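Local coordinates for protein GCN5-related N-acetyltransferase (Brucella melitensis biovar Abortus 2308, PDB 3TCV) that probably transfers an acetyl group from acetyl-CoA to an amine, perhaps the N-terminal serine or alanine of a protein, as a GNAT-fold acetyltransferase, at residues Glu68-Trp73 and Ser131-Pro136; Tyr164-His169 and Ala204-Leu209; Ala147-Met152 and Ala219-Leu224. All coordinates share one frame; numbering follows the deposited sequence.

Contact 1: residues Glu68-Trp73 and Ser131-Pro136; sequences EQRFTW and SIYWGP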
loop_
_atom_site.group_PDB
_atom_site.type_symbol
_atom_site.label_atom_id
_atom_site.label_comp_id
_atom_site.label_asym_id
_atom_site.label_seq_id
_atom_site.Cartn_x
_atom_site.Cartn_y
_atom_site.Cartn_z
ATOM N N GLU B 68 4.600 25.771 11.279
ATOM C CA GLU B 68 3.212 25.310 11.086
ATOM C C GLU B 68 2.920 25.091 9.611
ATOM O O GLU B 68 2.396 24.039 9.248
ATOM C CB GLU B 68 2.174 26.278 11.671
ATOM C CG GLU B 68 2.118 26.324 13.190
ATOM C CD GLU B 68 1.693 25.008 13.842
ATOM O OE1 GLU B 68 0.943 24.215 13.225
ATOM O OE2 GLU B 68 2.120 24.781 15.002
ATOM N N GLN B 69 3.277 26.063 8.768
ATOM C CA GLN B 69 3.135 25.909 7.306
ATOM C C GLN B 69 3.906 24.696 6.806
ATOM O O GLN B 69 3.363 23.879 6.064
ATOM C CB GLN B 69 3.581 27.173 6.519
ATOM N N ARG B 70 5.161 24.555 7.233
ATOM C CA ARG B 70 6.003 23.454 6.771
ATOM C C ARG B 70 5.485 22.091 7.185
ATOM O O ARG B 70 5.772 21.110 6.518
ATOM C CB ARG B 70 7.444 23.619 7.265
ATOM C CG ARG B 70 8.147 24.833 6.691
ATOM C CD ARG B 70 9.485 25.097 7.356
ATOM N NE ARG B 70 10.015 26.376 6.880
ATOM C CZ ARG B 70 10.645 26.551 5.724
ATOM N NH1 ARG B 70 10.938 25.525 4.925
ATOM N NH2 ARG B 70 11.035 27.782 5.385
ATOM N N PHE B 71 4.759 22.017 8.302
ATOM C CA PHE B 71 4.267 20.735 8.818
ATOM C C PHE B 71 2.858 20.402 8.350
ATOM O O PHE B 71 2.359 19.345 8.702
ATOM C CB PHE B 71 4.308 20.715 10.353
ATOM C CG PHE B 71 5.610 20.223 10.925
ATOM C CD1 PHE B 71 5.672 19.032 11.624
ATOM C CD2 PHE B 71 6.780 20.936 10.745
ATOM C CE1 PHE B 71 6.859 18.573 12.147
ATOM C CE2 PHE B 71 7.979 20.480 11.264
ATOM C CZ PHE B 71 8.021 19.297 11.963
ATOM N N THR B 72 2.235 21.271 7.550
ATOM C CA THR B 72 0.819 21.119 7.155
ATOM C C THR B 72 0.477 19.697 6.719
ATOM O O THR B 72 -0.498 19.105 7.222
ATOM C CB THR B 72 0.466 22.067 5.990
ATOM O OG1 THR B 72 0.674 23.427 6.397
ATOM C CG2 THR B 72 -0.984 21.889 5.566
ATOM N N TRP B 73 1.289 19.152 5.812
ATOM C CA TRP B 73 0.997 17.850 5.193
ATOM C C TRP B 73 1.651 16.693 5.857
ATOM O O TRP B 73 1.445 15.559 5.435
ATOM C CB TRP B 73 1.402 17.857 3.715
ATOM C CG TRP B 73 0.817 18.999 2.965
ATOM C CD1 TRP B 73 1.473 20.138 2.507
ATOM C CD2 TRP B 73 -0.568 19.169 2.575
ATOM N NE1 TRP B 73 0.610 20.973 1.867
ATOM C CE2 TRP B 73 -0.641 20.455 1.879
ATOM C CE3 TRP B 73 -1.719 18.423 2.733
ATOM C CZ2 TRP B 73 -1.827 20.940 1.360
ATOM C CZ3 TRP B 73 -2.916 18.919 2.206
ATOM C CH2 TRP B 73 -2.971 20.156 1.543
ATOM N N SER B 131 8.360 10.292 5.560
ATOM C CA SER B 131 8.553 11.007 6.811
ATOM C C SER B 131 9.516 12.195 6.600
ATOM O O SER B 131 10.333 12.471 7.456
ATOM C CB SER B 131 9.129 10.067 7.884
ATOM O OG SER B 131 8.373 8.855 8.009
ATOM N N ILE B 132 9.432 12.853 5.463
ATOM C CA ILE B 132 10.401 13.909 5.108
ATOM C C ILE B 132 10.047 15.251 5.740
ATOM O O ILE B 132 8.946 15.762 5.563
ATOM C CB ILE B 132 10.458 14.106 3.565
ATOM C CG1 ILE B 132 10.997 12.833 2.894
ATOM C CG2 ILE B 132 11.309 15.339 3.210
ATOM C CD1 ILE B 132 10.902 12.865 1.372
ATOM N N TYR B 133 10.992 15.819 6.486
ATOM C CA TYR B 133 10.932 17.219 6.847
ATOM C C TYR B 133 12.289 17.829 6.540
ATOM O O TYR B 133 13.277 17.513 7.211
ATOM C CB TYR B 133 10.598 17.446 8.334
ATOM C CG TYR B 133 10.761 18.893 8.711
ATOM C CD1 TYR B 133 10.045 19.877 8.035
ATOM C CD2 TYR B 133 11.635 19.297 9.706
ATOM C CE1 TYR B 133 10.205 21.225 8.325
ATOM C CE2 TYR B 133 11.799 20.656 10.013
ATOM C CZ TYR B 133 11.078 21.606 9.326
ATOM O OH TYR B 133 11.197 22.967 9.595
ATOM N N TRP B 134 12.313 18.688 5.517
ATOM C CA TRP B 134 13.502 19.433 5.135
ATOM C C TRP B 134 13.269 20.890 5.434
ATOM O O TRP B 134 12.518 21.578 4.743
ATOM C CB TRP B 134 13.811 19.219 3.660
ATOM C CG TRP B 134 14.193 17.812 3.281
ATOM C CD1 TRP B 134 14.845 16.859 4.044
ATOM C CD2 TRP B 134 13.994 17.186 1.968
ATOM N NE1 TRP B 134 15.020 15.700 3.329
ATOM C CE2 TRP B 134 14.558 15.847 2.063
ATOM C CE3 TRP B 134 13.404 17.589 0.783
ATOM C CZ2 TRP B 134 14.497 14.956 1.014
ATOM C CZ3 TRP B 134 13.351 16.679 -0.277
ATOM C CH2 TRP B 134 13.884 15.394 -0.159
ATOM N N GLY B 135 13.900 21.369 6.501
ATOM C CA GLY B 135 13.708 22.722 6.962
ATOM C C GLY B 135 14.434 23.766 6.143
ATOM O O GLY B 135 15.091 23.464 5.133
ATOM N N PRO B 136 14.307 25.018 6.567
ATOM C CA PRO B 136 14.794 26.159 5.788
ATOM C C PRO B 136 16.292 26.156 5.477
ATOM O O PRO B 136 16.683 26.726 4.462
ATOM C CB PRO B 136 14.403 27.365 6.634
ATOM C CG PRO B 136 14.135 26.857 7.994
ATOM C CD PRO B 136 13.774 25.411 7.882
HETATM O O HOH W 1 10.055 22.764 4.981
#
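Arg70, on a short helix, and Phe71 next to it face Tyr133 and Trp134 on a strand and Gly135-Pro136 just after it, and the backbones stay well apart, with the CA atoms of Arg70 and Gly135 7.7 Å from each other. No direct hydrogen bond crosses the gap. Phe71 points its ring corner at Tyr133: Phe71 CE2 sits over the centre of one face of the tyrosine ring, 3.8 Å from Tyr133 CE1. The two ring planes are inclined at 48°. The opposite face of the Tyr133 ring lies over the backbone N of Gly135. Arg70 runs past the rim of the same ring, with its CB near the ring plane and its CD 3.5 Å from Tyr133 OH. Its chain is extended from CG to NE, which carries the guanidinium on to Pro136. There Pro136 CB lies over one face, toward its rim, 3.6 Å from Arg70 NH2. One water accepts from Arg70 NH1 at 2.9 Å and donates to Trp134 O at 2.7 Å. Arg70 NE also forms a salt bridge with Asp66, and Tyr133 OH is hydrogen-bonded to Ala61 O. The contact sets helix 67-70 against the end of strand 126-134, beside strand 110-121, while Trp134 packs on helix 142-158.

Contact 2: residues Tyr164-His169 and Ala204-Leu209; sequences YEWECH and AWFSVL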
loop_
_atom_site.group_PDB
_atom_site.type_symbol
_atom_site.label_atom_id
_atom_site.label_comp_id
_atom_site.label_asym_id
_atom_site.label_seq_id
_atom_site.Cartn_x
_atom_site.Cartn_y
_atom_site.Cartn_z
ATOM N N TYR B 164 11.249 1.793 -5.626
ATOM C CA TYR B 164 11.500 2.848 -4.630
ATOM C C TYR B 164 10.343 3.841 -4.711
ATOM O O TYR B 164 10.045 4.378 -5.783
ATOM C CB TYR B 164 12.830 3.498 -4.979
ATOM C CG TYR B 164 13.333 4.602 -4.085
ATOM C CD1 TYR B 164 13.489 4.419 -2.721
ATOM C CD2 TYR B 164 13.702 5.825 -4.621
ATOM C CE1 TYR B 164 14.002 5.439 -1.939
ATOM C CE2 TYR B 164 14.220 6.848 -3.848
ATOM C CZ TYR B 164 14.364 6.643 -2.496
ATOM O OH TYR B 164 14.881 7.650 -1.709
ATOM N N GLU B 165 9.622 3.994 -3.604
ATOM C CA GLU B 165 8.345 4.681 -3.632
ATOM C C GLU B 165 8.369 6.055 -2.994
ATOM O O GLU B 165 9.106 6.299 -2.017
ATOM C CB GLU B 165 7.282 3.856 -2.887
ATOM C CG GLU B 165 6.995 2.482 -3.450
ATOM C CD GLU B 165 6.149 1.613 -2.549
ATOM O OE1 GLU B 165 5.365 0.846 -3.118
ATOM O OE2 GLU B 165 6.296 1.657 -1.286
ATOM N N TRP B 166 7.476 6.905 -3.496
ATOM C CA TRP B 166 7.128 8.208 -2.917
ATOM C C TRP B 166 5.619 8.284 -2.833
ATOM O O TRP B 166 4.928 7.939 -3.774
ATOM C CB TRP B 166 7.649 9.305 -3.822
ATOM C CG TRP B 166 7.448 10.724 -3.352
ATOM C CD1 TRP B 166 6.273 11.465 -3.312
ATOM C CD2 TRP B 166 8.505 11.659 -2.943
ATOM N NE1 TRP B 166 6.525 12.755 -2.864
ATOM C CE2 TRP B 166 7.844 12.915 -2.613
ATOM C CE3 TRP B 166 9.885 11.557 -2.755
ATOM C CZ2 TRP B 166 8.564 14.027 -2.157
ATOM C CZ3 TRP B 166 10.582 12.678 -2.297
ATOM C CH2 TRP B 166 9.938 13.882 -2.011
ATOM N N GLU B 167 5.083 8.672 -1.679
ATOM C CA GLU B 167 3.637 8.913 -1.556
ATOM C C GLU B 167 3.442 10.201 -0.776
ATOM O O GLU B 167 4.235 10.537 0.141
ATOM C CB GLU B 167 2.891 7.746 -0.875
ATOM C CG GLU B 167 3.570 7.190 0.370
ATOM C CD GLU B 167 2.644 6.556 1.394
ATOM O OE1 GLU B 167 3.155 5.692 2.165
ATOM O OE2 GLU B 167 1.448 6.919 1.483
ATOM N N CYS B 168 2.421 10.928 -1.160
ATOM C CA CYS B 168 2.047 12.164 -0.507
ATOM C C CYS B 168 0.551 12.425 -0.689
ATOM O O CYS B 168 -0.119 11.775 -1.484
ATOM C CB CYS B 168 2.857 13.338 -1.103
ATOM S SG CYS B 168 2.583 13.644 -2.869
ATOM N N HIS B 169 0.026 13.360 0.094
ATOM C CA HIS B 169 -1.323 13.854 -0.095
ATOM C C HIS B 169 -1.420 14.346 -1.509
ATOM O O HIS B 169 -0.525 15.091 -1.998
ATOM C CB HIS B 169 -1.575 14.987 0.917
ATOM C CG HIS B 169 -3.030 15.257 1.232
ATOM N ND1 HIS B 169 -3.920 15.599 0.298
ATOM C CD2 HIS B 169 -3.709 15.286 2.449
ATOM C CE1 HIS B 169 -5.123 15.807 0.872
ATOM N NE2 HIS B 169 -4.990 15.621 2.187
ATOM N N ALA B 204 -1.401 10.172 -3.564
ATOM C CA ALA B 204 -0.694 10.082 -4.841
ATOM C C ALA B 204 0.556 9.227 -4.645
ATOM O O ALA B 204 1.383 9.501 -3.751
ATOM C CB ALA B 204 -0.292 11.480 -5.309
ATOM N N TRP B 205 0.693 8.212 -5.492
ATOM C CA TRP B 205 1.815 7.253 -5.509
ATOM C C TRP B 205 2.677 7.413 -6.728
ATOM O O TRP B 205 2.177 7.560 -7.853
ATOM C CB TRP B 205 1.276 5.820 -5.533
ATOM C CG TRP B 205 0.674 5.371 -4.238
ATOM C CD1 TRP B 205 -0.669 5.360 -3.890
ATOM C CD2 TRP B 205 1.386 4.863 -3.060
ATOM N NE1 TRP B 205 -0.831 4.908 -2.603
ATOM C CE2 TRP B 205 0.363 4.575 -2.062
ATOM C CE3 TRP B 205 2.718 4.603 -2.755
ATOM C CZ2 TRP B 205 0.681 4.057 -0.818
ATOM C CZ3 TRP B 205 3.027 4.096 -1.489
ATOM C CH2 TRP B 205 2.018 3.821 -0.553
ATOM N N PHE B 206 3.984 7.318 -6.506
ATOM C CA PHE B 206 4.984 7.436 -7.550
ATOM C C PHE B 206 6.081 6.429 -7.248
ATOM O O PHE B 206 6.309 6.078 -6.088
ATOM C CB PHE B 206 5.641 8.821 -7.574
ATOM C CG PHE B 206 4.706 10.009 -7.525
ATOM C CD1 PHE B 206 4.498 10.792 -8.649
ATOM C CD2 PHE B 206 4.144 10.422 -6.319
ATOM C CE1 PHE B 206 3.681 11.917 -8.596
ATOM C CE2 PHE B 206 3.310 11.520 -6.265
ATOM C CZ PHE B 206 3.078 12.270 -7.402
ATOM N N SER B 207 6.822 6.036 -8.278
ATOM C CA SER B 207 7.898 5.083 -8.104
ATOM C C SER B 207 9.052 5.283 -9.063
ATOM O O SER B 207 8.891 5.817 -10.182
ATOM C CB SER B 207 7.397 3.663 -8.238
ATOM O OG SER B 207 7.078 3.307 -9.577
ATOM N N VAL B 208 10.212 4.840 -8.605
ATOM C CA VAL B 208 11.395 4.665 -9.440
ATOM C C VAL B 208 11.693 3.153 -9.425
ATOM O O VAL B 208 11.787 2.549 -8.357
ATOM C CB VAL B 208 12.613 5.466 -8.942
ATOM C CG1 VAL B 208 13.858 5.137 -9.748
ATOM C CG2 VAL B 208 12.344 6.960 -9.060
ATOM N N LEU B 209 11.806 2.564 -10.610
ATOM C CA LEU B 209 12.203 1.157 -10.775
ATOM C C LEU B 209 13.705 1.002 -10.912
ATOM O O LEU B 209 14.405 1.924 -11.344
ATOM C CB LEU B 209 11.548 0.557 -12.024
ATOM C CG LEU B 209 10.025 0.605 -12.103
ATOM C CD1 LEU B 209 9.603 -0.201 -13.342
ATOM C CD2 LEU B 209 9.385 0.109 -10.816
#
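Tyr164 to Cys168 pair with Ala204 to Val208 as neighbouring antiparallel strands, the axes of the two segments 4.7 Å apart. Six backbone hydrogen bonds join them, two in each of the hydrogen-bonded pairs Tyr164-Val208, Trp166-Phe206 and Cys168-Ala204. Each of these residues gives its N-H and its carbonyl to its partner. The bond from Trp166 N to Phe206 O is 3.0 Å. Phe206 N returns a bond to Trp166 O, also 3.0 Å. Glu165, in a non-hydrogen-bonded pair with Ser207, bonds outward through its backbone to Ile127 and Ile129 of strand 126-134. Trp205 likewise bonds to Glu187 and Gly188.

Glu165, Glu167, Trp205 and Ser207 share one face of the sheet. Glu167 lies alongside Trp205. Its CB stands over the six-membered ring, 3.7 Å from the centroid, in a CH-pi contact. CG sits between the backbone N and C (chi1 45°), and the extended chain beyond it brings Glu167 CD to 3.4 Å from Trp205 CH2. Its carboxylate is matched by a salt bridge from OE2 to Arg201. The buried Glu165 is held by Arg119 and Arg163. Ser207 OG bonds to Glu187 OE2 of its own chain and to Arg191 NH2 of the second subunit.

Tyr164, Trp166, Cys168, Ala204, Phe206 and Val208 share the other face. Phe206 CD2 packs 3.8 Å from Trp166 CD1, and Cys168 SG meets the Phe206 ring at its edge, 4.1 Å from Phe206 CE2. Trp166 NE1 is satisfied by Ser175 OG, and Tyr164 OH by Gln148 OE1. This face is covered by helices 142-158 and 173-182. Antiparallel pairing of these strands, with strand 163-169 parallel to strand 126-134 on its other side, is characteristic of the GNAT fold.

Contact 3: residues Ala147-Met152 and Ala219-Leu224; sequences AQFLFM and AYQAWL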
loop_
_atom_site.group_PDB
_atom_site.type_symbol
_atom_site.label_atom_id
_atom_site.label_comp_id
_atom_site.label_asym_id
_atom_site.label_seq_id
_atom_site.Cartn_x
_atom_site.Cartn_y
_atom_site.Cartn_z
ATOM N N ALA B 147 20.100 14.694 -0.125
ATOM C CA ALA B 147 19.498 13.843 0.907
ATOM C C ALA B 147 18.659 12.721 0.289
ATOM O O ALA B 147 18.719 11.554 0.716
ATOM C CB ALA B 147 18.639 14.669 1.839
ATOM N N GLN B 148 17.885 13.088 -0.723
ATOM C CA GLN B 148 17.058 12.133 -1.473
ATOM C C GLN B 148 17.973 11.152 -2.235
ATOM O O GLN B 148 17.795 9.912 -2.151
ATOM C CB GLN B 148 16.124 12.901 -2.431
ATOM C CG GLN B 148 14.897 12.184 -2.931
ATOM C CD GLN B 148 15.166 10.877 -3.649
ATOM O OE1 GLN B 148 14.947 9.841 -3.088
ATOM N NE2 GLN B 148 15.590 10.931 -4.895
ATOM N N PHE B 149 18.952 11.724 -2.954
ATOM C CA PHE B 149 19.898 10.976 -3.768
ATOM C C PHE B 149 20.605 9.902 -2.965
ATOM O O PHE B 149 20.746 8.769 -3.423
ATOM C CB PHE B 149 20.973 11.889 -4.383
ATOM C CG PHE B 149 21.977 11.147 -5.239
ATOM C CD1 PHE B 149 21.605 10.603 -6.464
ATOM C CD2 PHE B 149 23.279 10.951 -4.794
ATOM C CE1 PHE B 149 22.529 9.901 -7.237
ATOM C CE2 PHE B 149 24.210 10.259 -5.562
ATOM C CZ PHE B 149 23.835 9.737 -6.788
ATOM N N LEU B 150 21.099 10.261 -1.785
ATOM C CA LEU B 150 21.845 9.303 -0.982
ATOM C C LEU B 150 21.009 8.071 -0.586
ATOM O O LEU B 150 21.517 6.959 -0.577
ATOM C CB LEU B 150 22.454 9.978 0.241
ATOM C CG LEU B 150 23.618 10.947 -0.009
ATOM C CD1 LEU B 150 23.890 11.739 1.265
ATOM C CD2 LEU B 150 24.875 10.239 -0.534
ATOM N N PHE B 151 19.729 8.262 -0.262
ATOM C CA PHE B 151 18.846 7.139 -0.021
ATOM C C PHE B 151 18.633 6.312 -1.294
ATOM O O PHE B 151 18.677 5.079 -1.251
ATOM C CB PHE B 151 17.480 7.629 0.471
ATOM C CG PHE B 151 17.320 7.714 1.976
ATOM C CD1 PHE B 151 18.394 7.601 2.862
ATOM C CD2 PHE B 151 16.049 7.970 2.511
ATOM C CE1 PHE B 151 18.179 7.685 4.237
ATOM C CE2 PHE B 151 15.841 8.061 3.879
ATOM C CZ PHE B 151 16.917 7.925 4.736
ATOM N N MET B 152 18.391 6.990 -2.418
ATOM C CA MET B 152 18.070 6.296 -3.662
ATOM C C MET B 152 19.254 5.429 -4.092
ATOM O O MET B 152 19.109 4.261 -4.497
ATOM C CB MET B 152 17.706 7.280 -4.762
ATOM C CG MET B 152 17.064 6.590 -5.960
ATOM S SD MET B 152 16.016 7.672 -6.938
ATOM C CE MET B 152 17.224 8.764 -7.600
ATOM N N ALA B 219 21.979 11.818 -14.073
ATOM C CA ALA B 219 21.405 13.167 -14.095
ATOM C C ALA B 219 21.593 13.874 -12.749
ATOM O O ALA B 219 21.860 15.071 -12.709
ATOM C CB ALA B 219 19.926 13.111 -14.482
ATOM N N TYR B 220 21.429 13.136 -11.654
ATOM C CA TYR B 220 21.657 13.700 -10.332
ATOM C C TYR B 220 23.141 14.055 -10.148
ATOM O O TYR B 220 23.462 15.098 -9.594
ATOM C CB TYR B 220 21.287 12.714 -9.251
ATOM C CG TYR B 220 19.825 12.656 -8.807
ATOM C CD1 TYR B 220 19.421 13.178 -7.565
ATOM C CD2 TYR B 220 18.855 12.013 -9.585
ATOM C CE1 TYR B 220 18.084 13.070 -7.140
ATOM C CE2 TYR B 220 17.544 11.927 -9.171
ATOM C CZ TYR B 220 17.153 12.455 -7.955
ATOM O OH TYR B 220 15.828 12.298 -7.558
ATOM N N GLN B 221 24.013 13.135 -10.553
ATOM C CA GLN B 221 25.462 13.351 -10.386
ATOM C C GLN B 221 25.875 14.597 -11.152
ATOM O O GLN B 221 26.668 15.388 -10.666
ATOM C CB GLN B 221 26.264 12.134 -10.858
ATOM C CG GLN B 221 26.377 11.043 -9.804
ATOM C CD GLN B 221 27.045 9.774 -10.318
ATOM O OE1 GLN B 221 26.947 9.431 -11.494
ATOM N NE2 GLN B 221 27.692 9.051 -9.412
ATOM N N ALA B 222 25.318 14.785 -12.337
ATOM C CA ALA B 222 25.631 15.958 -13.153
ATOM C C ALA B 222 25.124 17.231 -12.469
ATOM O O ALA B 222 25.837 18.224 -12.394
ATOM C CB ALA B 222 25.026 15.816 -14.545
ATOM N N TRP B 223 23.904 17.178 -11.932
ATOM C CA TRP B 223 23.287 18.329 -11.275
ATOM C C TRP B 223 23.975 18.721 -9.986
ATOM O O TRP B 223 24.103 19.914 -9.688
ATOM C CB TRP B 223 21.779 18.068 -11.016
ATOM C CG TRP B 223 21.104 19.310 -10.495
ATOM C CD1 TRP B 223 20.622 20.388 -11.232
ATOM C CD2 TRP B 223 20.906 19.700 -9.100
ATOM N NE1 TRP B 223 20.142 21.359 -10.417
ATOM C CE2 TRP B 223 20.265 21.009 -9.134
ATOM C CE3 TRP B 223 21.149 19.104 -7.870
ATOM C CZ2 TRP B 223 19.899 21.674 -7.983
ATOM C CZ3 TRP B 223 20.798 19.795 -6.722
ATOM C CH2 TRP B 223 20.177 21.048 -6.779
ATOM N N LEU B 224 24.428 17.727 -9.220
ATOM C CA LEU B 224 25.082 17.956 -7.943
ATOM C C LEU B 224 26.538 18.403 -8.091
ATOM O O LEU B 224 27.110 18.898 -7.144
ATOM C CB LEU B 224 25.055 16.692 -7.092
ATOM C CG LEU B 224 23.673 16.305 -6.550
ATOM C CD1 LEU B 224 23.728 14.904 -5.990
ATOM C CD2 LEU B 224 23.172 17.251 -5.470
#
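Phe149 and Tyr220 form the apolar centre of this contact, where the helical segments 147-152 and 219-224 run roughly antiparallel, at 146°. Their ring planes are nearly parallel, 28° apart, but displaced, with centroids 5.4 Å from each other, and there is little face-to-face stacking. Phe149 CD1 instead rests 3.5 Å from Tyr220 CB. CG of Phe149 is anti to the backbone N, which directs the ring across to the other helix. Leu224 CD1 adds a looser contact, 4.2 Å from Phe149 CD2. At the far end of the Phe149 ring, Phe149 CZ lies 4.2 Å from Gln221 CG, the aliphatic part of an exposed side chain. Met152 comes at about a right angle to Tyr220, and a bend at its last torsion places Met152 CE 3.5 Å from Tyr220 CE2. Farther out, Gln148 NE2 gives a weak hydrogen bond to Tyr220 OH at 3.0 Å, bent to 128°. The amide and ring planes are steeply inclined. Tyr220 OH is also bonded to Phe182 O, and the other end of the Gln148 amide is held by Tyr164. The helices are therefore joined mainly by apolar contact, while the buried hydroxyl and amide are tied into a polar chain that links both helices to neighbouring parts of the fold.

How the contacts relate
From the N terminus, the first segment to take part is 68-73, on helix 67-70, and contact 1 closes a loop of 57 residues when strand 126-134 ends. Contact 3 opens next, on helix 142-158, and closes only on helix 213-224. Contact 2 is nested inside that loop, joining strands 163-169 and 199-209. Contact 1 therefore precedes the other two in series. Ile132 against Trp166 and Trp73 against His169 connect contacts 1 and 2, and strands 126-134 and 163-169 are neighbours in the sheet. Trp134 reaches contact 3 through Ala147 and Gln148. Met152 packs on Tyr164 and Val208, joining contacts 2 and 3. Contact 3 ties helix 213-224 to helix 142-158, which lies on the sheet.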